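Local coordinates for protein putative silent information regulator 2 (Leishmania infantum, PDB 5OL0) that deacetylates acetylated lysines in proteins by an NAD-dependent reaction and probably regulates gene expression as a class I sirtuin, at residues G49-R54 against G100-T105; H14-P19 against S236-V241. All blocks are in the same frame, centred on the assembly; numbering follows the deposited sequence.

Contact 1 of 2, residues G49-R54 against G100-T105; sequences GIPDFR and GHFQPT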
loop_
_atom_site.group_PDB
_atom_site.type_symbol
_atom_site.label_atom_id
_atom_site.label_comp_id
_atom_site.label_asym_id
_atom_site.label_seq_id
_atom_site.Cartn_x
_atom_site.Cartn_y
_atom_site.Cartn_z
ATOM N N GLY A 49 -4.381 4.280 12.882
ATOM C CA GLY A 49 -5.720 4.805 13.216
ATOM C C GLY A 49 -6.480 5.106 11.975
ATOM O O GLY A 49 -7.393 5.866 12.015
ATOM N N ILE A 50 -6.148 4.521 10.839
ATOM C CA ILE A 50 -6.893 4.875 9.624
ATOM C C ILE A 50 -8.293 4.244 9.709
ATOM O O ILE A 50 -8.378 3.091 10.064
ATOM C CB ILE A 50 -6.068 4.541 8.400
ATOM C CG1 ILE A 50 -4.866 5.516 8.452
ATOM C CG2 ILE A 50 -6.882 4.696 7.107
ATOM C CD1 ILE A 50 -3.948 5.450 7.278
ATOM N N PRO A 51 -9.379 5.054 9.520
ATOM C CA PRO A 51 -10.778 4.556 9.476
ATOM C C PRO A 51 -10.998 3.453 8.425
ATOM O O PRO A 51 -10.866 3.732 7.219
ATOM C CB PRO A 51 -11.605 5.819 9.082
ATOM C CG PRO A 51 -10.769 6.997 9.462
ATOM C CD PRO A 51 -9.333 6.541 9.383
ATOM N N ASP A 52 -11.285 2.225 8.882
ATOM C CA ASP A 52 -11.753 1.128 7.996
ATOM C C ASP A 52 -13.180 1.357 7.437
ATOM O O ASP A 52 -14.151 1.412 8.214
ATOM C CB ASP A 52 -11.735 -0.211 8.726
ATOM C CG ASP A 52 -11.762 -1.393 7.782
ATOM O OD1 ASP A 52 -12.423 -1.359 6.714
ATOM O OD2 ASP A 52 -11.089 -2.378 8.108
ATOM N N PHE A 53 -13.282 1.437 6.100
ATOM C CA PHE A 53 -14.565 1.531 5.369
ATOM C C PHE A 53 -15.613 0.583 5.939
ATOM O O PHE A 53 -16.801 0.906 5.990
ATOM C CB PHE A 53 -14.471 1.052 3.876
ATOM C CG PHE A 53 -13.421 1.710 3.030
ATOM C CD1 PHE A 53 -13.408 3.095 2.835
ATOM C CD2 PHE A 53 -12.482 0.918 2.347
ATOM C CE1 PHE A 53 -12.434 3.679 2.031
ATOM C CE2 PHE A 53 -11.510 1.501 1.539
ATOM C CZ PHE A 53 -11.480 2.880 1.387
ATOM N N ARG A 54 -15.143 -0.632 6.237
ATOM C CA ARG A 54 -15.987 -1.800 6.446
ATOM C C ARG A 54 -16.454 -1.969 7.873
ATOM O O ARG A 54 -17.293 -2.853 8.136
ATOM C CB ARG A 54 -15.257 -3.074 5.997
ATOM C CG ARG A 54 -15.018 -3.236 4.483
ATOM C CD ARG A 54 -14.086 -4.421 4.216
ATOM N NE ARG A 54 -12.889 -4.345 5.080
ATOM C CZ ARG A 54 -11.997 -5.328 5.281
ATOM N NH1 ARG A 54 -10.962 -5.121 6.106
ATOM N NH2 ARG A 54 -12.126 -6.510 4.680
ATOM N N GLY A 100 0.196 14.818 6.960
ATOM C CA GLY A 100 0.547 15.495 8.165
ATOM C C GLY A 100 -0.390 15.150 9.305
ATOM O O GLY A 100 -0.129 15.606 10.433
ATOM N N HIS A 101 -1.486 14.437 9.045
ATOM C CA HIS A 101 -2.336 13.928 10.175
ATOM C C HIS A 101 -1.895 12.557 10.745
ATOM O O HIS A 101 -1.407 12.452 11.865
ATOM C CB HIS A 101 -3.813 13.883 9.778
ATOM C CG HIS A 101 -4.697 13.319 10.836
ATOM N ND1 HIS A 101 -4.907 13.945 12.048
ATOM C CD2 HIS A 101 -5.390 12.154 10.893
ATOM C CE1 HIS A 101 -5.724 13.209 12.791
ATOM N NE2 HIS A 101 -6.017 12.112 12.115
ATOM N N PHE A 102 -2.050 11.500 9.976
ATOM C CA PHE A 102 -1.601 10.215 10.458
ATOM C C PHE A 102 -0.056 10.155 10.472
ATOM O O PHE A 102 0.656 10.866 9.734
ATOM C CB PHE A 102 -2.195 9.087 9.582
ATOM C CG PHE A 102 -3.677 8.981 9.670
ATOM C CD1 PHE A 102 -4.275 8.666 10.870
ATOM C CD2 PHE A 102 -4.459 9.226 8.594
ATOM C CE1 PHE A 102 -5.621 8.540 10.969
ATOM C CE2 PHE A 102 -5.832 9.162 8.698
ATOM C CZ PHE A 102 -6.413 8.788 9.871
ATOM N N GLN A 103 0.452 9.288 11.316
ATOM C CA GLN A 103 1.886 9.093 11.415
ATOM C C GLN A 103 2.297 7.657 11.026
ATOM O O GLN A 103 1.543 6.735 11.213
ATOM C CB GLN A 103 2.292 9.282 12.868
ATOM C CG GLN A 103 1.948 10.620 13.514
ATOM C CD GLN A 103 2.338 10.576 14.991
ATOM O OE1 GLN A 103 3.338 11.153 15.371
ATOM N NE2 GLN A 103 1.593 9.814 15.813
ATOM N N PRO A 104 3.532 7.475 10.600
ATOM C CA PRO A 104 3.961 6.142 10.204
ATOM C C PRO A 104 3.967 5.145 11.312
ATOM O O PRO A 104 4.227 5.493 12.437
ATOM C CB PRO A 104 5.394 6.337 9.709
ATOM C CG PRO A 104 5.586 7.787 9.547
ATOM C CD PRO A 104 4.536 8.514 10.299
ATOM N N THR A 105 3.718 3.901 10.942
ATOM C CA THR A 105 3.725 2.747 11.822
ATOM C C THR A 105 5.117 2.080 11.848
ATOM O O THR A 105 6.031 2.469 11.113
ATOM C CB THR A 105 2.673 1.693 11.433
ATOM O OG1 THR A 105 3.103 0.952 10.279
ATOM C CG2 THR A 105 1.262 2.294 11.228
#
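Ile-50 and Phe-102 meet face-on at the GIPDFR signature of the sirtuins, a worked example of a loop beside the probable NAD site packed against one aromatic ring, which comes from the loop between helices 85-95 and 106-116. The main interaction is a CH-pi contact. CG1 of Ile-50 stands 3.6 Å from the centroid of the Phe-102 ring, only 7° off the ring normal. That branch reaches the ring because CG1 lies anti to the carbonyl carbon, beside the backbone N (chi1 -67°). On the opposite face CD2 of His-101 sits 3.4 Å above the Phe-102 ring plane, over the centre, so the phenyl group is sandwiched.

Further apolar packing comes from Pro-51, whose CD touches CZ of Phe-102 at 3.7 Å in an oblique approach. The signature's backbone also takes part, with Gly-49 O lying 3.4 Å from CE1 of Phe-102. Ile-50 also touches Ser-45 and Asp-129; the latter probably binds NAD, as in close relatives.

Among the polar groups, Thr-105 is the N-cap of helix 106-116, and its OG1 is hydrogen-bonded to Ala-44 O. Within 49-54 the polar interactions are local. NH1 of Arg-54 and OD2 of Asp-52 form a long, weak salt bridge (3.4 Å), and an Asx turn bends the chain: OD1 of Asp-52 accepts the Arg-54 backbone N-H at 2.9 Å, from above the carboxylate plane.

Contact 2 of 2, residues H14-P19 against S236-V241; sequences HVLGEP and SVPRVV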
loop_
_atom_site.group_PDB
_atom_site.type_symbol
_atom_site.label_atom_id
_atom_site.label_comp_id
_atom_site.label_asym_id
_atom_site.label_seq_id
_atom_site.Cartn_x
_atom_site.Cartn_y
_atom_site.Cartn_z
ATOM N N HIS A 14 11.627 -26.031 2.375
ATOM C CA HIS A 14 11.437 -24.625 2.127
ATOM C C HIS A 14 12.719 -23.912 1.682
ATOM O O HIS A 14 13.785 -24.050 2.273
ATOM C CB HIS A 14 10.874 -23.930 3.385
ATOM C CG HIS A 14 9.979 -22.792 3.039
ATOM N ND1 HIS A 14 10.480 -21.604 2.585
ATOM C CD2 HIS A 14 8.623 -22.693 2.957
ATOM C CE1 HIS A 14 9.483 -20.802 2.265
ATOM N NE2 HIS A 14 8.347 -21.436 2.484
ATOM N N VAL A 15 12.589 -23.049 0.697
ATOM C CA VAL A 15 13.707 -22.184 0.288
ATOM C C VAL A 15 14.321 -21.414 1.483
ATOM O O VAL A 15 15.515 -21.080 1.450
ATOM C CB VAL A 15 13.211 -21.210 -0.818
ATOM C CG1 VAL A 15 14.156 -20.081 -1.091
ATOM C CG2 VAL A 15 12.995 -21.980 -2.114
ATOM N N LEU A 16 13.525 -21.100 2.518
ATOM C CA LEU A 16 14.052 -20.343 3.665
ATOM C C LEU A 16 14.770 -21.214 4.731
ATOM O O LEU A 16 15.307 -20.656 5.691
ATOM C CB LEU A 16 12.956 -19.516 4.349
ATOM C CG LEU A 16 12.358 -18.367 3.567
ATOM C CD1 LEU A 16 11.191 -17.777 4.365
ATOM C CD2 LEU A 16 13.406 -17.298 3.257
ATOM N N GLY A 17 14.720 -22.541 4.589
ATOM C CA GLY A 17 15.239 -23.465 5.591
ATOM C C GLY A 17 14.129 -23.638 6.588
ATOM O O GLY A 17 13.303 -24.505 6.440
ATOM N N GLU A 18 14.067 -22.758 7.580
ATOM C CA GLU A 18 12.941 -22.723 8.516
ATOM C C GLU A 18 12.023 -21.598 8.128
ATOM O O GLU A 18 12.459 -20.462 8.085
ATOM C CB GLU A 18 13.431 -22.509 9.942
ATOM C CG GLU A 18 14.287 -23.642 10.467
ATOM C CD GLU A 18 13.553 -24.966 10.372
ATOM O OE1 GLU A 18 12.534 -25.128 11.094
ATOM O OE2 GLU A 18 13.973 -25.818 9.547
ATOM N N PRO A 19 10.752 -21.891 7.844
ATOM C CA PRO A 19 9.835 -20.832 7.383
ATOM C C PRO A 19 9.273 -19.996 8.556
ATOM O O PRO A 19 8.069 -20.007 8.842
ATOM C CB PRO A 19 8.729 -21.636 6.644
ATOM C CG PRO A 19 8.696 -22.932 7.359
ATOM C CD PRO A 19 10.132 -23.229 7.737
ATOM N N SER A 236 11.498 -19.135 -7.888
ATOM C CA SER A 236 12.311 -19.669 -6.809
ATOM C C SER A 236 12.495 -18.720 -5.637
ATOM O O SER A 236 13.039 -19.134 -4.603
ATOM C CB SER A 236 13.704 -19.963 -7.371
ATOM O OG SER A 236 14.236 -18.764 -7.973
ATOM N N VAL A 237 12.084 -17.464 -5.742
ATOM C CA VAL A 237 12.373 -16.552 -4.629
ATOM C C VAL A 237 11.301 -16.603 -3.524
ATOM O O VAL A 237 10.129 -16.743 -3.818
ATOM C CB VAL A 237 12.654 -15.116 -5.060
ATOM C CG1 VAL A 237 13.844 -15.080 -6.031
ATOM C CG2 VAL A 237 11.409 -14.418 -5.537
ATOM N N PRO A 238 11.711 -16.464 -2.267
ATOM C CA PRO A 238 10.768 -16.469 -1.175
ATOM C C PRO A 238 9.774 -15.295 -1.244
ATOM O O PRO A 238 10.145 -14.155 -1.678
ATOM C CB PRO A 238 11.630 -16.374 0.084
ATOM C CG PRO A 238 12.983 -15.997 -0.378
ATOM C CD PRO A 238 13.103 -16.347 -1.809
ATOM N N ARG A 239 8.527 -15.594 -0.849
ATOM C CA ARG A 239 7.479 -14.606 -0.811
ATOM C C ARG A 239 6.854 -14.672 0.574
ATOM O O ARG A 239 6.342 -15.696 0.962
ATOM C CB ARG A 239 6.461 -14.822 -1.927
ATOM C CG ARG A 239 7.043 -14.959 -3.316
ATOM C CD ARG A 239 5.978 -14.911 -4.411
ATOM N NE ARG A 239 5.110 -16.084 -4.339
ATOM C CZ ARG A 239 4.120 -16.355 -5.209
ATOM N NH1 ARG A 239 3.854 -15.580 -6.256
ATOM N NH2 ARG A 239 3.410 -17.445 -5.054
ATOM N N VAL A 240 6.966 -13.596 1.337
ATOM C CA VAL A 240 6.581 -13.583 2.724
ATOM C C VAL A 240 5.302 -12.780 2.782
ATOM O O VAL A 240 5.291 -11.621 2.373
ATOM C CB VAL A 240 7.699 -12.911 3.601
ATOM C CG1 VAL A 240 7.217 -12.711 5.016
ATOM C CG2 VAL A 240 8.920 -13.815 3.638
ATOM N N VAL A 241 4.222 -13.363 3.275
ATOM C CA VAL A 241 2.952 -12.628 3.327
ATOM C C VAL A 241 2.653 -12.429 4.790
ATOM O O VAL A 241 2.623 -13.414 5.536
ATOM C CB VAL A 241 1.804 -13.362 2.634
ATOM C CG1 VAL A 241 0.528 -12.540 2.732
ATOM C CG2 VAL A 241 2.178 -13.660 1.172
#
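Leu-16 lays its isobutyl group against the ring of Pro-238. From CB the chain leads to CG, which stands anti to the carbonyl carbon (chi1 -67°) and comes within 4.1 Å of Pro-238 CB. The methyl CD2 finishes the approach, 3.8 Å from Pro-238 CB and almost as near to CG of the same ring. Val-15 takes the next part of that ring, crossing it at about a right angle: its CG1 lies 3.9 Å from Pro-238 CD, while CG2 rests 3.8 Å from Ser-236 O.

Two neighbouring residues can thus share one proline because a type I turn from His-14 to Gly-17 presents them together. The backbone bond from Gly-17 N to His-14 O (2.9 Å) closes the turn, and ND1 of His-14 adds a second by accepting the Leu-16 N-H in the imidazole plane at 3.1 Å; NE2 of His-14 is hydrogen-bonded to the backbone O of Asp-279. Tyr-27 of helix 21-30 touches Val-15, Leu-16 and Pro-238 alike. Pro-238 leads directly into strand 239-242, an inner strand of the parallel sheet, so the turn packs an N-terminal segment onto the starting end of a strand in the sirtuin Rossmann fold.

How the contacts relate
Contact 2 joins segments more than two hundred residues apart, and contact 1 is nested inside the chain loop that it closes. Their centres lie 31 Å apart on opposite sides of the chain's centre, their nearest atoms about 14 Å apart. They share the parallel sheet of the Rossmann-fold domain: the loop of residues 49-54 follows strand 36-40, whereas residues 236-241 run into strand 239-242, and strand 213-217 lies between these two. Contact 1 thus joins a loop beside the probable NAD site to the one that leads into helix 106-116, while contact 2, away from the annotated sites, packs the N-terminal segment onto the same domain.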